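Histidine triad protein (Bacillus subtilis, PDB 1Y23) probably binds nucleotides and hydrolyses or transfers nucleotidyl groups, as other members of the histidine triad (HIT) family do, and carries a bound zinc ion. Local coordinates at residues I82-L87 with M103-R108; E26-F31 with K62-A67. All coordinates share one frame; numbering follows the deposited sequence.

Interaction 1 (I82-L87 with M103-R108); sequences IGLNTL and MHIIPR
L87 O receives two N-H groups from H104: the backbone N at 2.7 Å, in a nearly straight bond (172°), and the ring ND1 at 3.2 Å. The second approaches from above the carbonyl plane, while L87 O lies at the edge of the imidazole, close to its plane. H104 CG lies beside the backbone N (chi1 -68°), which starts the ring on the side where ND1 can add its bond to that of the backbone N. Farther along the pairing, R108 NH2 donates to N85 OD1 over 3.1 Å, the acceptor lying in the guanidinium plane and the amide turned 30° from it. R108 CG, beside its own backbone N, lies 3.2 Å from N85 OD1, and the chain then bends at chi2 and chi3.

Antiparallel backbone pairs join these grips, N85 and I106 exchanging two bonds. A classic bulge closes the pairing, I82 N reaching R108 O at 2.9 Å and G83 N reaching it only weakly. On the face away from N85 and H104, L84 CD1 meets I105 CG2 (4.0 Å) and T86 CB packs on M103 SD, while I105 and P107 lie on helix 67-79.

Further out, R108 NE forms a salt bridge with D113, N85 ND2 bonds A94 O and N89 OD1 of the second subunit, and L84-L87 pair with a strand of that subunit. H104, the last histidine of the HIT motif, also meets the rings of H41 and H102. The ND1 bond to L87 O thus restrains the ring rotation of a motif histidine, and the N85 amide, bonded at both ends, connects R108 to the dimer interface.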
ATOM      1  N   ILE B  82       4.875 -14.255   9.946  1.00 35.74           N
ATOM      2  CA  ILE B  82       6.138 -14.461   9.244  1.00 35.45           C
ATOM      3  C   ILE B  82       6.325 -13.399   8.158  1.00 33.93           C
ATOM      4  O   ILE B  82       7.399 -13.281   7.571  1.00 33.84           O
ATOM      5  CB  ILE B  82       6.187 -15.868   8.593  1.00 35.85           C
ATOM      6  CG1 ILE B  82       5.062 -16.013   7.559  1.00 36.04           C
ATOM      7  CG2 ILE B  82       6.045 -16.930   9.664  1.00 37.09           C
ATOM      8  CD1 ILE B  82       5.087 -17.334   6.806  1.00 34.58           C
ATOM      9  N   GLY B  83       5.262 -12.642   7.899  1.00 33.44           N
ATOM     10  CA  GLY B  83       5.295 -11.590   6.897  1.00 30.84           C
ATOM     11  C   GLY B  83       4.105 -10.660   7.061  1.00 29.67           C
ATOM     12  O   GLY B  83       3.293 -10.841   7.970  1.00 28.38           O
ATOM     13  N   LEU B  84       3.994  -9.662   6.188  1.00 27.90           N
ATOM     14  CA  LEU B  84       2.884  -8.715   6.257  1.00 26.04           C
ATOM     15  C   LEU B  84       2.836  -7.827   5.013  1.00 24.89           C
ATOM     16  O   LEU B  84       3.870  -7.395   4.513  1.00 24.16           O
ATOM     17  CB  LEU B  84       3.005  -7.849   7.523  1.00 25.52           C
ATOM     18  CG  LEU B  84       1.945  -6.755   7.708  1.00 25.85           C
ATOM     19  CD1 LEU B  84       1.634  -6.527   9.183  1.00 25.30           C
ATOM     20  CD2 LEU B  84       2.442  -5.480   7.056  1.00 27.18           C
ATOM     21  N   ASN B  85       1.636  -7.570   4.500  1.00 24.73           N
ATOM     22  CA  ASN B  85       1.505  -6.712   3.324  1.00 24.52           C
ATOM     23  C   ASN B  85       0.526  -5.581   3.591  1.00 23.51           C
ATOM     24  O   ASN B  85      -0.284  -5.651   4.515  1.00 22.81           O
ATOM     25  CB  ASN B  85       0.961  -7.472   2.095  1.00 24.60           C
ATOM     26  CG  ASN B  85       1.561  -8.854   1.915  1.00 25.57           C
ATOM     27  OD1 ASN B  85       1.097  -9.822   2.513  1.00 25.56           O
ATOM     28  ND2 ASN B  85       2.586  -8.952   1.076  1.00 27.30           N
ATOM     29  N   THR B  86       0.627  -4.531   2.783  1.00 22.33           N
ATOM     30  CA  THR B  86      -0.323  -3.429   2.842  1.00 20.78           C
ATOM     31  C   THR B  86      -0.765  -3.341   1.389  1.00 19.84           C
ATOM     32  O   THR B  86       0.055  -3.418   0.469  1.00 18.28           O
ATOM     33  CB  THR B  86       0.295  -2.058   3.336  1.00 22.05           C
ATOM     34  OG1 THR B  86       1.225  -1.541   2.372  1.00 22.54           O
ATOM     35  CG2 THR B  86       0.985  -2.237   4.684  1.00 22.32           C
ATOM     36  N   LEU B  87      -2.077  -3.234   1.203  1.00 21.44           N
ATOM     37  CA  LEU B  87      -2.692  -3.173  -0.114  1.00 20.62           C
ATOM     38  C   LEU B  87      -3.798  -2.140  -0.188  1.00 19.83           C
ATOM     39  O   LEU B  87      -4.662  -2.054   0.686  1.00 21.11           O
ATOM     40  CB  LEU B  87      -3.279  -4.536  -0.485  1.00 22.51           C
ATOM     41  CG  LEU B  87      -4.053  -4.639  -1.804  1.00 24.34           C
ATOM     42  CD1 LEU B  87      -3.106  -4.440  -2.983  1.00 24.20           C
ATOM     43  CD2 LEU B  87      -4.728  -6.007  -1.890  1.00 26.25           C
ATOM     44  N   MET B 103      -6.805   1.124   3.301  1.00 28.55           N
ATOM     45  CA  MET B 103      -5.570   0.371   3.170  1.00 28.47           C
ATOM     46  C   MET B 103      -5.744  -0.944   3.914  1.00 28.11           C
ATOM     47  O   MET B 103      -6.217  -0.953   5.050  1.00 27.00           O
ATOM     48  CB  MET B 103      -4.416   1.152   3.797  1.00 31.92           C
ATOM     49  CG  MET B 103      -3.082   0.431   3.775  1.00 34.38           C
ATOM     50  SD  MET B 103      -2.164   0.718   2.248  1.00 42.43           S
ATOM     51  CE  MET B 103      -0.978   1.940   2.806  1.00 38.27           C
ATOM     52  N   HIS B 104      -5.394  -2.054   3.270  1.00 27.71           N
ATOM     53  CA  HIS B 104      -5.479  -3.359   3.918  1.00 26.59           C
ATOM     54  C   HIS B 104      -4.134  -3.656   4.559  1.00 27.14           C
ATOM     55  O   HIS B 104      -3.088  -3.486   3.928  1.00 25.94           O
ATOM     56  CB  HIS B 104      -5.734  -4.493   2.921  1.00 26.77           C
ATOM     57  CG  HIS B 104      -7.078  -4.465   2.274  1.00 26.04           C
ATOM     58  ND1 HIS B 104      -7.308  -3.847   1.062  1.00 27.50           N
ATOM     59  CD2 HIS B 104      -8.255  -5.026   2.638  1.00 25.50           C
ATOM     60  CE1 HIS B 104      -8.567  -4.035   0.708  1.00 26.89           C
ATOM     61  NE2 HIS B 104      -9.164  -4.747   1.647  1.00 26.15           N
ATOM     62  N   ILE B 105      -4.164  -4.097   5.808  1.00 26.91           N
ATOM     63  CA  ILE B 105      -2.948  -4.482   6.504  1.00 28.94           C
ATOM     64  C   ILE B 105      -3.104  -5.982   6.698  1.00 29.24           C
ATOM     65  O   ILE B 105      -3.839  -6.436   7.576  1.00 28.62           O
ATOM     66  CB  ILE B 105      -2.824  -3.775   7.863  1.00 30.58           C
ATOM     67  CG1 ILE B 105      -2.680  -2.265   7.626  1.00 31.20           C
ATOM     68  CG2 ILE B 105      -1.629  -4.324   8.631  1.00 28.27           C
ATOM     69  CD1 ILE B 105      -2.415  -1.464   8.877  1.00 33.43           C
ATOM     70  N   ILE B 106      -2.419  -6.753   5.863  1.00 29.36           N
ATOM     71  CA  ILE B 106      -2.549  -8.199   5.914  1.00 29.20           C
ATOM     72  C   ILE B 106      -1.357  -8.952   6.478  1.00 28.15           C
ATOM     73  O   ILE B 106      -0.296  -9.019   5.865  1.00 27.52           O
ATOM     74  CB  ILE B 106      -2.876  -8.749   4.513  1.00 29.27           C
ATOM     75  CG1 ILE B 106      -4.109  -8.018   3.952  1.00 29.15           C
ATOM     76  CG2 ILE B 106      -3.141 -10.244   4.589  1.00 30.22           C
ATOM     77  CD1 ILE B 106      -4.296  -8.163   2.449  1.00 25.36           C
ATOM     78  N   PRO B 107      -1.516  -9.515   7.684  1.00 29.22           N
ATOM     79  CA  PRO B 107      -0.421 -10.271   8.295  1.00 30.41           C
ATOM     80  C   PRO B 107      -0.344 -11.603   7.559  1.00 31.34           C
ATOM     81  O   PRO B 107      -1.363 -12.114   7.087  1.00 31.17           O
ATOM     82  CB  PRO B 107      -0.876 -10.421   9.745  1.00 29.46           C
ATOM     83  CG  PRO B 107      -2.362 -10.522   9.609  1.00 28.14           C
ATOM     84  CD  PRO B 107      -2.675  -9.442   8.593  1.00 28.20           C
ATOM     85  N   ARG B 108       0.860 -12.147   7.434  1.00 33.35           N
ATOM     86  CA  ARG B 108       1.052 -13.417   6.735  1.00 33.77           C
ATOM     87  C   ARG B 108       1.539 -14.496   7.693  1.00 34.68           C
ATOM     88  O   ARG B 108       2.381 -14.240   8.553  1.00 35.83           O
ATOM     89  CB  ARG B 108       2.051 -13.240   5.580  1.00 33.88           C
ATOM     90  CG  ARG B 108       1.570 -12.296   4.482  1.00 33.81           C
ATOM     91  CD  ARG B 108       0.296 -12.840   3.807  1.00 36.20           C
ATOM     92  NE  ARG B 108       0.562 -13.932   2.874  1.00 35.72           N
ATOM     93  CZ  ARG B 108       1.207 -13.793   1.717  1.00 37.92           C
ATOM     94  NH1 ARG B 108       1.404 -14.842   0.933  1.00 37.77           N
ATOM     95  NH2 ARG B 108       1.648 -12.604   1.331  1.00 37.67           N
TER

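Interaction 2 (E26-F31 with K62-A67)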
ATOM      1  N   GLU B  26      -8.116  11.725  15.550  1.00 31.79           N
ATOM      2  CA  GLU B  26      -8.917  12.769  14.928  1.00 31.22           C
ATOM      3  C   GLU B  26      -9.210  12.603  13.429  1.00 29.73           C
ATOM      4  O   GLU B  26     -10.289  12.970  12.961  1.00 29.16           O
ATOM      5  CB  GLU B  26      -8.247  14.120  15.181  1.00 32.63           C
ATOM      6  CG  GLU B  26      -9.048  15.320  14.724  1.00 34.75           C
ATOM      7  CD  GLU B  26      -8.413  16.633  15.149  1.00 36.95           C
ATOM      8  OE1 GLU B  26      -8.955  17.699  14.770  1.00 37.11           O
ATOM      9  OE2 GLU B  26      -7.379  16.595  15.861  1.00 34.83           O
ATOM     10  N   HIS B  27      -8.271  12.035  12.681  1.00 28.46           N
ATOM     11  CA  HIS B  27      -8.456  11.888  11.238  1.00 28.22           C
ATOM     12  C   HIS B  27      -8.438  10.462  10.716  1.00 27.73           C
ATOM     13  O   HIS B  27      -8.803  10.211   9.570  1.00 28.15           O
ATOM     14  CB  HIS B  27      -7.368  12.680  10.521  1.00 28.13           C
ATOM     15  CG  HIS B  27      -7.200  14.072  11.039  1.00 27.65           C
ATOM     16  ND1 HIS B  27      -8.150  15.053  10.851  1.00 24.81           N
ATOM     17  CD2 HIS B  27      -6.195  14.647  11.738  1.00 26.38           C
ATOM     18  CE1 HIS B  27      -7.734  16.174  11.411  1.00 26.87           C
ATOM     19  NE2 HIS B  27      -6.551  15.955  11.955  1.00 25.91           N
ATOM     20  N   VAL B  28      -8.017   9.527  11.554  1.00 26.96           N
ATOM     21  CA  VAL B  28      -7.929   8.145  11.133  1.00 27.06           C
ATOM     22  C   VAL B  28      -8.768   7.182  11.966  1.00 28.13           C
ATOM     23  O   VAL B  28      -9.031   7.420  13.143  1.00 29.06           O
ATOM     24  CB  VAL B  28      -6.457   7.668  11.167  1.00 27.15           C
ATOM     25  CG1 VAL B  28      -6.342   6.271  10.582  1.00 28.25           C
ATOM     26  CG2 VAL B  28      -5.572   8.642  10.379  1.00 27.09           C
ATOM     27  N   LEU B  29      -9.192   6.096  11.331  1.00 27.18           N
ATOM     28  CA  LEU B  29      -9.958   5.058  11.989  1.00 28.05           C
ATOM     29  C   LEU B  29      -9.542   3.722  11.381  1.00 29.95           C
ATOM     30  O   LEU B  29      -9.570   3.540  10.155  1.00 30.13           O
ATOM     31  CB  LEU B  29     -11.464   5.263  11.805  1.00 28.22           C
ATOM     32  CG  LEU B  29     -12.366   4.215  12.492  1.00 29.01           C
ATOM     33  CD1 LEU B  29     -12.082   4.186  14.002  1.00 30.60           C
ATOM     34  CD2 LEU B  29     -13.829   4.555  12.250  1.00 29.74           C
ATOM     35  N   ALA B  30      -9.135   2.801  12.251  1.00 28.18           N
ATOM     36  CA  ALA B  30      -8.720   1.464  11.847  1.00 27.14           C
ATOM     37  C   ALA B  30      -9.627   0.432  12.524  1.00 28.20           C
ATOM     38  O   ALA B  30     -10.024   0.597  13.681  1.00 27.63           O
ATOM     39  CB  ALA B  30      -7.274   1.228  12.230  1.00 26.15           C
ATOM     40  N   PHE B  31      -9.956  -0.625  11.789  1.00 28.71           N
ATOM     41  CA  PHE B  31     -10.824  -1.682  12.295  1.00 29.68           C
ATOM     42  C   PHE B  31     -10.665  -2.972  11.497  1.00 29.51           C
ATOM     43  O   PHE B  31     -10.290  -2.953  10.323  1.00 28.38           O
ATOM     44  CB  PHE B  31     -12.286  -1.224  12.263  1.00 30.03           C
ATOM     45  CG  PHE B  31     -12.732  -0.702  10.927  1.00 32.54           C
ATOM     46  CD1 PHE B  31     -13.112  -1.577   9.912  1.00 31.13           C
ATOM     47  CD2 PHE B  31     -12.767   0.669  10.680  1.00 33.43           C
ATOM     48  CE1 PHE B  31     -13.523  -1.094   8.671  1.00 34.12           C
ATOM     49  CE2 PHE B  31     -13.175   1.164   9.445  1.00 34.77           C
ATOM     50  CZ  PHE B  31     -13.555   0.282   8.434  1.00 34.65           C
ATOM     51  N   LYS B  62      -0.671  13.547   5.446  1.00 21.88           N
ATOM     52  CA  LYS B  62       0.064  13.683   6.694  1.00 24.66           C
ATOM     53  C   LYS B  62      -0.754  13.192   7.902  1.00 23.68           C
ATOM     54  O   LYS B  62      -0.205  12.587   8.819  1.00 22.84           O
ATOM     55  CB  LYS B  62       0.471  15.150   6.890  1.00 27.99           C
ATOM     56  CG  LYS B  62       1.132  15.465   8.230  1.00 33.15           C
ATOM     57  CD  LYS B  62       1.283  16.977   8.425  1.00 36.04           C
ATOM     58  CE  LYS B  62       1.862  17.316   9.788  1.00 39.21           C
ATOM     59  NZ  LYS B  62       1.993  18.785  10.011  1.00 40.41           N
ATOM     60  N   GLN B  63      -2.057  13.455   7.895  1.00 21.37           N
ATOM     61  CA  GLN B  63      -2.927  13.039   8.995  1.00 23.60           C
ATOM     62  C   GLN B  63      -3.331  11.565   8.876  1.00 25.19           C
ATOM     63  O   GLN B  63      -4.097  11.070   9.702  1.00 27.06           O
ATOM     64  CB  GLN B  63      -4.209  13.881   9.018  1.00 22.45           C
ATOM     65  CG  GLN B  63      -4.006  15.374   8.772  1.00 22.19           C
ATOM     66  CD  GLN B  63      -5.316  16.089   8.487  1.00 23.93           C
ATOM     67  OE1 GLN B  63      -6.168  15.569   7.767  1.00 25.64           O
ATOM     68  NE2 GLN B  63      -5.474  17.284   9.033  1.00 20.31           N
ATOM     69  N   TYR B  64      -2.821  10.872   7.860  1.00 23.77           N
ATOM     70  CA  TYR B  64      -3.183   9.478   7.647  1.00 22.48           C
ATOM     71  C   TYR B  64      -2.104   8.410   7.737  1.00 23.20           C
ATOM     72  O   TYR B  64      -2.180   7.519   8.582  1.00 23.76           O
ATOM     73  CB  TYR B  64      -3.871   9.312   6.290  1.00 20.99           C
ATOM     74  CG  TYR B  64      -4.169   7.871   5.955  1.00 19.29           C
ATOM     75  CD1 TYR B  64      -5.279   7.224   6.489  1.00 19.66           C
ATOM     76  CD2 TYR B  64      -3.299   7.133   5.145  1.00 21.19           C
ATOM     77  CE1 TYR B  64      -5.518   5.870   6.230  1.00 21.72           C
ATOM     78  CE2 TYR B  64      -3.524   5.777   4.881  1.00 20.25           C
ATOM     79  CZ  TYR B  64      -4.640   5.153   5.428  1.00 21.61           C
ATOM     80  OH  TYR B  64      -4.872   3.815   5.171  1.00 25.52           O
ATOM     81  N   PHE B  65      -1.107   8.493   6.862  1.00 23.72           N
ATOM     82  CA  PHE B  65      -0.062   7.477   6.792  1.00 25.00           C
ATOM     83  C   PHE B  65       0.704   7.101   8.052  1.00 26.27           C
ATOM     84  O   PHE B  65       1.094   5.944   8.197  1.00 25.19           O
ATOM     85  CB  PHE B  65       0.954   7.827   5.700  1.00 26.08           C
ATOM     86  CG  PHE B  65       1.936   6.711   5.418  1.00 29.56           C
ATOM     87  CD1 PHE B  65       1.499   5.498   4.882  1.00 29.64           C
ATOM     88  CD2 PHE B  65       3.286   6.854   5.719  1.00 28.78           C
ATOM     89  CE1 PHE B  65       2.394   4.449   4.658  1.00 30.90           C
ATOM     90  CE2 PHE B  65       4.188   5.808   5.497  1.00 30.57           C
ATOM     91  CZ  PHE B  65       3.739   4.604   4.965  1.00 29.80           C
ATOM     92  N   HIS B  66       0.939   8.055   8.949  1.00 26.65           N
ATOM     93  CA  HIS B  66       1.694   7.742  10.155  1.00 26.89           C
ATOM     94  C   HIS B  66       1.064   6.586  10.944  1.00 26.59           C
ATOM     95  O   HIS B  66       1.768   5.792  11.579  1.00 28.26           O
ATOM     96  CB  HIS B  66       1.834   8.977  11.060  1.00 28.25           C
ATOM     97  CG  HIS B  66       0.592   9.315  11.818  1.00 28.14           C
ATOM     98  ND1 HIS B  66      -0.383  10.149  11.317  1.00 29.43           N
ATOM     99  CD2 HIS B  66       0.130   8.870  13.012  1.00 28.40           C
ATOM    100  CE1 HIS B  66      -1.395  10.201  12.166  1.00 29.43           C
ATOM    101  NE2 HIS B  66      -1.109   9.431  13.202  1.00 28.41           N
ATOM    102  N   ALA B  67      -0.258   6.479  10.901  1.00 25.55           N
ATOM    103  CA  ALA B  67      -0.945   5.409  11.619  1.00 26.43           C
ATOM    104  C   ALA B  67      -0.648   4.008  11.054  1.00 27.26           C
ATOM    105  O   ALA B  67      -0.668   3.017  11.793  1.00 27.68           O
ATOM    106  CB  ALA B  67      -2.454   5.659  11.625  1.00 25.06           C
TER
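The H27 imidazole lies flat against the side-chain amide of Q63, the two planes only 10° apart and Q63 CD stacked 3.6 Å above the ring centre. OE1 sits on the ND1 and CG side of the ring, whereas Q63 NE2 comes 3.4 Å from H27 NE2 at an angle too poor for a hydrogen bond. Nearer the backbone, Q63 CB touches H27 CD2 at 3.5 Å, and CG adds a CH-pi contact over the same face. E26 CG covers the opposite face toward the rim, so the imidazole is sandwiched between two side chains.

V28 carries the apolar half of the contact. Its CG1, anti to the backbone N (chi1 -174°), reaches A67 CB at 4.1 Å; CG2 faces the Q63-Y64 backbone, packing 3.7 Å from Y64 CA and obliquely on the ring at CD1. Contact across the segments is therefore by stacking and packing, and the polar end of Y64 is satisfied by V44 O. F65, whose side chain points away from 26-31, stacks on F65 of the second subunit.

D25 OD1 accepts the backbone N-H groups of both H27 and V28 where strand 28-32 begins. That strand runs between strands 21-24 and 42-46, and the connection between helices 58-62 and 67-79 packs on the sheet at V28, with A67 also touching Y23 and Y64 touching P46.

In the fold
Both contacts are largely buried and belong to the same antiparallel sheet, their centres about 17 Å apart. Interaction 1 joins two of its strands, with 83-90 at the edge within the chain but continued by the second subunit; interaction 2 instead sets a helix-helix connection on strand 28-32. Their chemistry follows: regular backbone bonds and polar side-chain grips in 82-87 with 103-108, against an imidazole-amide stack and aliphatic packing in 26-31 with 62-67, where H27 and Q63 are partly exposed. They meet directly where M103 packs on Y64, whose hydroxyl bonds the intervening strand 42-46. Each also reaches the dimer interface, interaction 1 through strand pairing and interaction 2 through residues of 62-67 outside the contact itself.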